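Phosphatidylinositol-specific phospholipase C (Listeria monocytogenes, PDB 2PLC) belongs to the phosphatidylinositol-specific phospholipase C family, an enzyme family with a TIM-barrel type of fold, and is a single-chain alpha/beta protein. Local coordinates at residues A[23-31]-A[43-51]; A[153-162]-A[171-180]. All coordinates share one frame; numbering follows the deposited sequence.

Interaction 1: A[23-31]-A[43-51]; sequences GTHDTMSYN and AQTQTMSLY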
loop_
_atom_site.group_PDB
_atom_site.type_symbol
_atom_site.label_atom_id
_atom_site.label_comp_id
_atom_site.label_asym_id
_atom_site.label_seq_id
_atom_site.Cartn_x
_atom_site.Cartn_y
_atom_site.Cartn_z
ATOM N N GLY A 23 -2.532 -5.198 -1.758
ATOM C CA GLY A 23 -1.946 -4.343 -0.739
ATOM C C GLY A 23 -2.616 -4.575 0.596
ATOM O O GLY A 23 -3.648 -5.236 0.660
ATOM N N THR A 24 -2.030 -4.047 1.664
ATOM C CA THR A 24 -2.600 -4.198 2.997
ATOM C C THR A 24 -2.882 -2.835 3.631
ATOM O O THR A 24 -2.127 -1.873 3.441
ATOM C CB THR A 24 -1.658 -4.971 3.929
ATOM O OG1 THR A 24 -0.340 -4.416 3.832
ATOM C CG2 THR A 24 -1.623 -6.443 3.573
ATOM N N HIS A 25 -3.997 -2.754 4.350
ATOM C CA HIS A 25 -4.389 -1.533 5.041
ATOM C C HIS A 25 -3.811 -1.628 6.448
ATOM O O HIS A 25 -3.904 -2.681 7.083
ATOM C CB HIS A 25 -5.917 -1.422 5.093
ATOM C CG HIS A 25 -6.422 -0.408 6.068
ATOM N ND1 HIS A 25 -7.179 -0.748 7.168
ATOM C CD2 HIS A 25 -6.280 0.938 6.112
ATOM C CE1 HIS A 25 -7.484 0.343 7.846
ATOM N NE2 HIS A 25 -6.951 1.380 7.226
ATOM N N ASP A 26 -3.184 -0.545 6.909
ATOM C CA ASP A 26 -2.571 -0.493 8.239
ATOM C C ASP A 26 -1.690 -1.728 8.455
ATOM O O ASP A 26 -1.846 -2.492 9.412
ATOM C CB ASP A 26 -3.651 -0.398 9.313
ATOM C CG ASP A 26 -3.196 0.366 10.532
ATOM O OD1 ASP A 26 -1.986 0.662 10.683
ATOM O OD2 ASP A 26 -4.078 0.679 11.345
ATOM N N THR A 27 -0.769 -1.893 7.517
ATOM C CA THR A 27 0.184 -2.983 7.458
ATOM C C THR A 27 0.765 -3.508 8.773
ATOM O O THR A 27 0.822 -4.721 8.981
ATOM C CB THR A 27 1.345 -2.578 6.538
ATOM O OG1 THR A 27 0.819 -2.165 5.264
ATOM C CG2 THR A 27 2.325 -3.742 6.352
ATOM N N MET A 28 1.188 -2.594 9.647
ATOM C CA MET A 28 1.823 -2.953 10.917
ATOM C C MET A 28 0.931 -3.314 12.095
ATOM O O MET A 28 1.439 -3.692 13.149
ATOM C CB MET A 28 2.774 -1.839 11.364
ATOM C CG MET A 28 3.859 -1.501 10.363
ATOM S SD MET A 28 4.714 -2.962 9.742
ATOM C CE MET A 28 5.868 -3.301 11.096
ATOM N N SER A 29 -0.382 -3.184 11.938
ATOM C CA SER A 29 -1.293 -3.493 13.031
ATOM C C SER A 29 -1.594 -4.984 13.198
ATOM O O SER A 29 -2.728 -5.435 13.002
ATOM C CB SER A 29 -2.588 -2.698 12.892
ATOM O OG SER A 29 -3.366 -2.819 14.069
ATOM N N TYR A 30 -0.557 -5.746 13.525
ATOM C CA TYR A 30 -0.677 -7.185 13.764
ATOM C C TYR A 30 0.004 -7.488 15.090
ATOM O O TYR A 30 0.101 -8.634 15.515
ATOM C CB TYR A 30 -0.036 -8.006 12.640
ATOM C CG TYR A 30 1.410 -7.676 12.371
ATOM C CD1 TYR A 30 2.438 -8.286 13.100
ATOM C CD2 TYR A 30 1.755 -6.749 11.386
ATOM C CE1 TYR A 30 3.773 -7.975 12.851
ATOM C CE2 TYR A 30 3.086 -6.432 11.126
ATOM C CZ TYR A 30 4.089 -7.046 11.856
ATOM O OH TYR A 30 5.401 -6.747 11.571
ATOM N N ASN A 31 0.485 -6.431 15.730
ATOM C CA ASN A 31 1.149 -6.533 17.014
ATOM C C ASN A 31 1.168 -5.127 17.601
ATOM O O ASN A 31 0.984 -4.147 16.873
ATOM C CB ASN A 31 2.575 -7.062 16.830
ATOM C CG ASN A 31 3.216 -7.488 18.138
ATOM O OD1 ASN A 31 2.537 -7.939 19.060
ATOM N ND2 ASN A 31 4.536 -7.354 18.219
ATOM N N ALA A 43 -8.639 -2.548 16.775
ATOM C CA ALA A 43 -7.352 -2.086 16.280
ATOM C C ALA A 43 -6.645 -2.993 15.275
ATOM O O ALA A 43 -5.991 -2.505 14.362
ATOM C CB ALA A 43 -6.427 -1.799 17.460
ATOM N N GLN A 44 -6.763 -4.304 15.442
ATOM C CA GLN A 44 -6.084 -5.239 14.547
ATOM C C GLN A 44 -6.601 -5.268 13.103
ATOM O O GLN A 44 -7.807 -5.270 12.866
ATOM C CB GLN A 44 -6.126 -6.644 15.142
ATOM C CG GLN A 44 -5.286 -7.656 14.393
ATOM C CD GLN A 44 -5.515 -9.068 14.880
ATOM O OE1 GLN A 44 -6.588 -9.390 15.386
ATOM N NE2 GLN A 44 -4.513 -9.919 14.722
ATOM N N THR A 45 -5.677 -5.304 12.144
ATOM C CA THR A 45 -6.040 -5.361 10.726
ATOM C C THR A 45 -5.298 -6.458 9.960
ATOM O O THR A 45 -5.656 -6.772 8.823
ATOM C CB THR A 45 -5.752 -4.043 10.018
ATOM O OG1 THR A 45 -4.364 -3.733 10.166
ATOM C CG2 THR A 45 -6.597 -2.923 10.607
ATOM N N GLN A 46 -4.263 -7.028 10.579
ATOM C CA GLN A 46 -3.463 -8.078 9.943
ATOM C C GLN A 46 -3.054 -9.188 10.918
ATOM O O GLN A 46 -3.104 -9.021 12.136
ATOM C CB GLN A 46 -2.186 -7.477 9.337
ATOM C CG GLN A 46 -2.383 -6.272 8.426
ATOM C CD GLN A 46 -3.138 -6.607 7.151
ATOM O OE1 GLN A 46 -3.104 -7.741 6.682
ATOM N NE2 GLN A 46 -3.824 -5.616 6.585
ATOM N N THR A 47 -2.653 -10.330 10.367
ATOM C CA THR A 47 -2.181 -11.451 11.174
ATOM C C THR A 47 -0.745 -11.777 10.768
ATOM O O THR A 47 0.032 -12.281 11.574
ATOM C CB THR A 47 -3.054 -12.711 11.008
ATOM O OG1 THR A 47 -3.125 -13.072 9.626
ATOM C CG2 THR A 47 -4.445 -12.469 11.558
ATOM N N MET A 48 -0.409 -11.493 9.510
ATOM C CA MET A 48 0.934 -11.726 8.984
ATOM C C MET A 48 1.849 -10.559 9.308
ATOM O O MET A 48 1.409 -9.412 9.327
ATOM C CB MET A 48 0.908 -11.916 7.460
ATOM C CG MET A 48 0.352 -13.256 6.986
ATOM S SD MET A 48 0.372 -13.423 5.175
ATOM C CE MET A 48 -0.840 -12.163 4.707
ATOM N N SER A 49 3.114 -10.852 9.596
ATOM C CA SER A 49 4.081 -9.801 9.883
ATOM C C SER A 49 4.439 -9.150 8.549
ATOM O O SER A 49 4.117 -9.692 7.484
ATOM C CB SER A 49 5.344 -10.367 10.550
ATOM O OG SER A 49 6.066 -11.200 9.664
ATOM N N LEU A 50 5.109 -8.003 8.608
ATOM C CA LEU A 50 5.498 -7.272 7.404
ATOM C C LEU A 50 6.221 -8.164 6.418
ATOM O O LEU A 50 5.849 -8.249 5.254
ATOM C CB LEU A 50 6.393 -6.081 7.767
ATOM C CG LEU A 50 7.005 -5.248 6.637
ATOM C CD1 LEU A 50 5.937 -4.760 5.673
ATOM C CD2 LEU A 50 7.735 -4.072 7.239
ATOM N N TYR A 51 7.207 -8.892 6.919
ATOM C CA TYR A 51 7.992 -9.766 6.072
ATOM C C TYR A 51 7.177 -10.890 5.440
ATOM O O TYR A 51 7.405 -11.254 4.285
ATOM C CB TYR A 51 9.173 -10.327 6.853
ATOM C CG TYR A 51 10.136 -11.034 5.949
ATOM C CD1 TYR A 51 10.930 -10.313 5.054
ATOM C CD2 TYR A 51 10.179 -12.429 5.907
ATOM C CE1 TYR A 51 11.744 -10.964 4.121
ATOM C CE2 TYR A 51 10.985 -13.100 4.981
ATOM C CZ TYR A 51 11.766 -12.364 4.085
ATOM O OH TYR A 51 12.548 -13.029 3.142
#
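Where strand 20-24 ends in a TIM-barrel type of fold, S29 and Y30 of the loop that follows lock onto Q44-Q46 of the connection between helices 40-43 and 50-55. The S29 carbonyl carries two backbone bonds. T45 N lies in the carbonyl plane 3.1 Å from S29 O with a nearly straight bond (175°), while Q46 N reaches S29 O at 3.3 Å from above that plane. S29 is also the centre of an inverse gamma turn. Its OG donates to A43 O at 2.7 Å, from above the A43 carbonyl plane, at the end of helix 40-43.

Q46 folds back at chi2 (-66°), which brings its amide alongside T24 and H25 at the end of the strand: NE2 bonds to H25 O at 3.0 Å, and H25 O lies close to the amide plane. The same nitrogen is bonded to M257 O, tying this connection to the neighbouring barrel strand 253-257. H25 itself turns its ND1 to D258, and T27 OG1 bonds both T24 OG1 and D62 N, which fixes the loop against strand 60-65.

Y30 meets the start of helix 50-55. S49 CA forms a CH-pi contact, 3.6 Å from the Y30 ring centroid and 19° off its normal, and M48 O lies over the same face. A weak bond of 3.2 Å from L50 N ends on Y30 OH, next to the N-cap residue S49. Beside it, M28 SD touches L50 CB at 4.1 Å, and both side chains pack on V85 of helix 82-95.

Interaction 2: A[153-162]-A[171-180]; sequences LLLSENHTKK and FGMQFGAPNQ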
loop_
_atom_site.group_PDB
_atom_site.type_symbol
_atom_site.label_atom_id
_atom_site.label_comp_id
_atom_site.label_asym_id
_atom_site.label_seq_id
_atom_site.Cartn_x
_atom_site.Cartn_y
_atom_site.Cartn_z
ATOM N N LEU A 153 8.395 3.005 -4.129
ATOM C CA LEU A 153 7.689 4.165 -4.652
ATOM C C LEU A 153 6.987 4.752 -3.430
ATOM O O LEU A 153 5.999 4.204 -2.958
ATOM C CB LEU A 153 6.664 3.758 -5.719
ATOM C CG LEU A 153 5.798 4.920 -6.222
ATOM C CD1 LEU A 153 6.685 6.084 -6.656
ATOM C CD2 LEU A 153 4.913 4.472 -7.360
ATOM N N LEU A 154 7.514 5.849 -2.906
ATOM C CA LEU A 154 6.949 6.489 -1.719
ATOM C C LEU A 154 5.747 7.394 -1.980
ATOM O O LEU A 154 5.752 8.201 -2.906
ATOM C CB LEU A 154 8.041 7.294 -0.999
ATOM C CG LEU A 154 7.687 7.996 0.316
ATOM C CD1 LEU A 154 7.411 6.967 1.390
ATOM C CD2 LEU A 154 8.833 8.899 0.753
ATOM N N LEU A 155 4.715 7.250 -1.155
ATOM C CA LEU A 155 3.522 8.086 -1.256
ATOM C C LEU A 155 3.421 8.787 0.089
ATOM O O LEU A 155 2.940 8.207 1.062
ATOM C CB LEU A 155 2.271 7.243 -1.518
ATOM C CG LEU A 155 2.216 6.468 -2.835
ATOM C CD1 LEU A 155 0.912 5.694 -2.926
ATOM C CD2 LEU A 155 2.340 7.430 -4.000
ATOM N N SER A 156 3.943 10.010 0.154
ATOM C CA SER A 156 3.948 10.792 1.390
ATOM C C SER A 156 2.640 11.473 1.737
ATOM O O SER A 156 2.025 12.132 0.901
ATOM C CB SER A 156 5.052 11.849 1.359
ATOM O OG SER A 156 6.329 11.247 1.345
ATOM N N GLU A 157 2.257 11.353 3.002
ATOM C CA GLU A 157 1.044 11.970 3.510
ATOM C C GLU A 157 1.353 12.647 4.837
ATOM O O GLU A 157 1.634 11.983 5.839
ATOM C CB GLU A 157 -0.054 10.926 3.707
ATOM C CG GLU A 157 -1.355 11.501 4.235
ATOM C CD GLU A 157 -2.472 10.478 4.311
ATOM O OE1 GLU A 157 -2.200 9.273 4.145
ATOM O OE2 GLU A 157 -3.632 10.881 4.539
ATOM N N ASN A 158 1.333 13.973 4.828
ATOM C CA ASN A 158 1.594 14.744 6.032
ATOM C C ASN A 158 1.032 16.156 5.945
ATOM O O ASN A 158 0.340 16.504 4.986
ATOM C CB ASN A 158 3.094 14.763 6.374
ATOM C CG ASN A 158 3.968 15.169 5.200
ATOM O OD1 ASN A 158 5.141 14.801 5.138
ATOM N ND2 ASN A 158 3.405 15.930 4.269
ATOM N N HIS A 159 1.336 16.953 6.965
ATOM C CA HIS A 159 0.873 18.331 7.072
ATOM C C HIS A 159 1.273 19.224 5.888
ATOM O O HIS A 159 0.467 20.029 5.414
ATOM C CB HIS A 159 1.375 18.926 8.398
ATOM C CG HIS A 159 0.843 20.293 8.697
ATOM N ND1 HIS A 159 -0.178 20.877 7.977
ATOM C CD2 HIS A 159 1.201 21.199 9.639
ATOM C CE1 HIS A 159 -0.424 22.081 8.459
ATOM N NE2 HIS A 159 0.399 22.301 9.469
ATOM N N THR A 160 2.499 19.053 5.394
ATOM C CA THR A 160 3.008 19.852 4.278
ATOM C C THR A 160 2.234 19.678 2.968
ATOM O O THR A 160 2.168 20.603 2.158
ATOM C CB THR A 160 4.502 19.554 4.004
ATOM O OG1 THR A 160 4.636 18.255 3.415
ATOM C CG2 THR A 160 5.305 19.598 5.297
ATOM N N LYS A 161 1.663 18.492 2.763
ATOM C CA LYS A 161 0.898 18.181 1.552
ATOM C C LYS A 161 1.717 18.348 0.279
ATOM O O LYS A 161 1.229 18.845 -0.735
ATOM C CB LYS A 161 -0.389 19.009 1.489
ATOM C CG LYS A 161 -1.511 18.412 2.312
ATOM C CD LYS A 161 -2.429 19.471 2.891
ATOM C CE LYS A 161 -3.498 18.835 3.771
ATOM N NZ LYS A 161 -2.910 17.989 4.857
ATOM N N LYS A 162 2.977 17.935 0.358
ATOM C CA LYS A 162 3.903 17.993 -0.766
ATOM C C LYS A 162 4.862 16.800 -0.654
ATOM O O LYS A 162 5.036 16.241 0.432
ATOM C CB LYS A 162 4.650 19.344 -0.795
ATOM C CG LYS A 162 5.414 19.727 0.473
ATOM C CD LYS A 162 6.840 19.179 0.471
ATOM C CE LYS A 162 7.587 19.526 1.754
ATOM N NZ LYS A 162 8.951 18.921 1.789
ATOM N N PHE A 171 11.729 12.380 -3.545
ATOM C CA PHE A 171 11.489 10.976 -3.224
ATOM C C PHE A 171 10.044 10.543 -3.424
ATOM O O PHE A 171 9.183 10.787 -2.579
ATOM C CB PHE A 171 11.953 10.677 -1.795
ATOM C CG PHE A 171 13.448 10.663 -1.641
ATOM C CD1 PHE A 171 14.196 11.817 -1.862
ATOM C CD2 PHE A 171 14.112 9.487 -1.311
ATOM C CE1 PHE A 171 15.585 11.797 -1.759
ATOM C CE2 PHE A 171 15.500 9.455 -1.203
ATOM C CZ PHE A 171 16.239 10.611 -1.429
ATOM N N GLY A 172 9.798 9.875 -4.546
ATOM C CA GLY A 172 8.457 9.423 -4.854
ATOM C C GLY A 172 7.514 10.570 -5.155
ATOM O O GLY A 172 7.879 11.525 -5.844
ATOM N N MET A 173 6.303 10.484 -4.612
ATOM C CA MET A 173 5.280 11.504 -4.820
ATOM C C MET A 173 4.359 11.676 -3.613
ATOM O O MET A 173 4.460 10.956 -2.621
ATOM C CB MET A 173 4.462 11.178 -6.081
ATOM C CG MET A 173 4.118 9.698 -6.236
ATOM S SD MET A 173 3.394 9.238 -7.829
ATOM C CE MET A 173 4.833 9.243 -8.892
ATOM N N GLN A 174 3.462 12.647 -3.716
ATOM C CA GLN A 174 2.509 12.958 -2.663
ATOM C C GLN A 174 1.277 12.051 -2.709
ATOM O O GLN A 174 0.731 11.778 -3.781
ATOM C CB GLN A 174 2.069 14.414 -2.803
ATOM C CG GLN A 174 1.078 14.870 -1.758
ATOM C CD GLN A 174 0.116 15.910 -2.292
ATOM O OE1 GLN A 174 0.372 16.548 -3.321
ATOM N NE2 GLN A 174 -1.010 16.076 -1.606
ATOM N N PHE A 175 0.851 11.582 -1.540
ATOM C CA PHE A 175 -0.330 10.737 -1.434
ATOM C C PHE A 175 -1.506 11.661 -1.701
ATOM O O PHE A 175 -1.616 12.718 -1.081
ATOM C CB PHE A 175 -0.442 10.149 -0.024
ATOM C CG PHE A 175 -1.632 9.249 0.171
ATOM C CD1 PHE A 175 -1.587 7.917 -0.222
ATOM C CD2 PHE A 175 -2.798 9.730 0.758
ATOM C CE1 PHE A 175 -2.684 7.078 -0.033
ATOM C CE2 PHE A 175 -3.901 8.895 0.951
ATOM C CZ PHE A 175 -3.841 7.568 0.555
ATOM N N GLY A 176 -2.370 11.276 -2.631
ATOM C CA GLY A 176 -3.517 12.111 -2.948
ATOM C C GLY A 176 -3.266 13.071 -4.100
ATOM O O GLY A 176 -4.069 13.970 -4.347
ATOM N N ALA A 177 -2.146 12.889 -4.798
ATOM C CA ALA A 177 -1.795 13.732 -5.937
ATOM C C ALA A 177 -2.830 13.532 -7.048
ATOM O O ALA A 177 -3.566 12.544 -7.048
ATOM C CB ALA A 177 -0.394 13.380 -6.435
ATOM N N PRO A 178 -2.897 14.467 -8.015
ATOM C CA PRO A 178 -3.847 14.396 -9.132
ATOM C C PRO A 178 -3.792 13.120 -9.965
ATOM O O PRO A 178 -4.779 12.760 -10.609
ATOM C CB PRO A 178 -3.470 15.614 -9.968
ATOM C CG PRO A 178 -3.021 16.583 -8.940
ATOM C CD PRO A 178 -2.139 15.729 -8.072
ATOM N N ASN A 179 -2.643 12.446 -9.957
ATOM C CA ASN A 179 -2.458 11.209 -10.722
ATOM C C ASN A 179 -2.968 9.953 -10.007
ATOM O O ASN A 179 -2.781 8.829 -10.488
ATOM C CB ASN A 179 -0.977 11.035 -11.091
ATOM C CG ASN A 179 -0.065 10.987 -9.871
ATOM O OD1 ASN A 179 -0.477 11.302 -8.756
ATOM N ND2 ASN A 179 1.185 10.591 -10.085
ATOM N N GLN A 180 -3.613 10.152 -8.862
ATOM C CA GLN A 180 -4.145 9.054 -8.067
ATOM C C GLN A 180 -5.650 9.158 -7.878
ATOM O O GLN A 180 -6.195 10.251 -7.783
ATOM C CB GLN A 180 -3.492 9.054 -6.689
ATOM C CG GLN A 180 -2.045 8.619 -6.667
ATOM C CD GLN A 180 -1.293 9.198 -5.488
ATOM O OE1 GLN A 180 -0.221 9.778 -5.651
ATOM N NE2 GLN A 180 -1.858 9.062 -4.296
HETATM O O HOH W 1 6.928 11.717 -1.271
#
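M173 and L154 begin a short ladder between two parallel strands: M173 N donates to L154 O at 2.9 Å, almost straight and nearly in line with the carbonyl. One step on, S156 N returns the bond to M173 O at 3.0 Å, in the carbonyl plane. F175 N closes the series on S156 O at 2.8 Å, now from well above that plane, as segment 171-180 leaves the sheet in a type II turn from Q174 to A177.

On the face bearing L155 and M173, the two side chains run side by side, L155 CD2 lying 3.6 Å from M173 CG. M173 SD in turn accepts a weak bond from N179 ND2 within its own segment. The F175 ring folds against the first strand. L155 CB stands near the ring plane, at the edge, 4.1 Å from F175 CD1, while E157 OE1 lies over a face, 3.5 Å from F175 CD2. With CG anti to the backbone N in both F175 (chi1 -179°) and E157 (chi1 -180°), the two side chains run alongside each other in the same direction, and carboxylate and ring planes, only 15° apart, are layered. R104 bridges both, with a salt bridge to E157 OE1 and a cation-pi contact with F175, and so probably helps to hold the pair in place; its charge probably offsets that of the carboxylate beside the ring.

Towards the face of S156, a water accepts from S156 OG at 2.7 Å and donates to F171 O and M173 O, bridging the strands where G172, at positive phi, breaks the second one.

Strand 101-107 flanks strand 152-157 on its other edge through backbone bonds of L153, L155 and E157. L164 of strand 164-166 packs on L154, S156 and F171, and F171 also reaches I123 of helix 114-125.

In the fold
Interactions 1 and 2 are both largely buried but share no element: their centres lie 22 Å apart on opposite sides of the chain's centre, with nearest atoms about 9 Å from each other. Interaction 1 joins loops at a strand end and a helix start, so its bonds mix backbone with side chain, and a tyrosine ring adds a CH-pi contact. Interaction 2 is strand pairing, with backbone ladder bonds, apolar side chains on one face and a carboxylate lying against an aromatic ring where 171-180 leaves the strand. The four-strand parallel sheet relates them: strand 20-24, which leads into 23-31, is one outermost member, and strand 180-183, into which 171-180 leads, is the other.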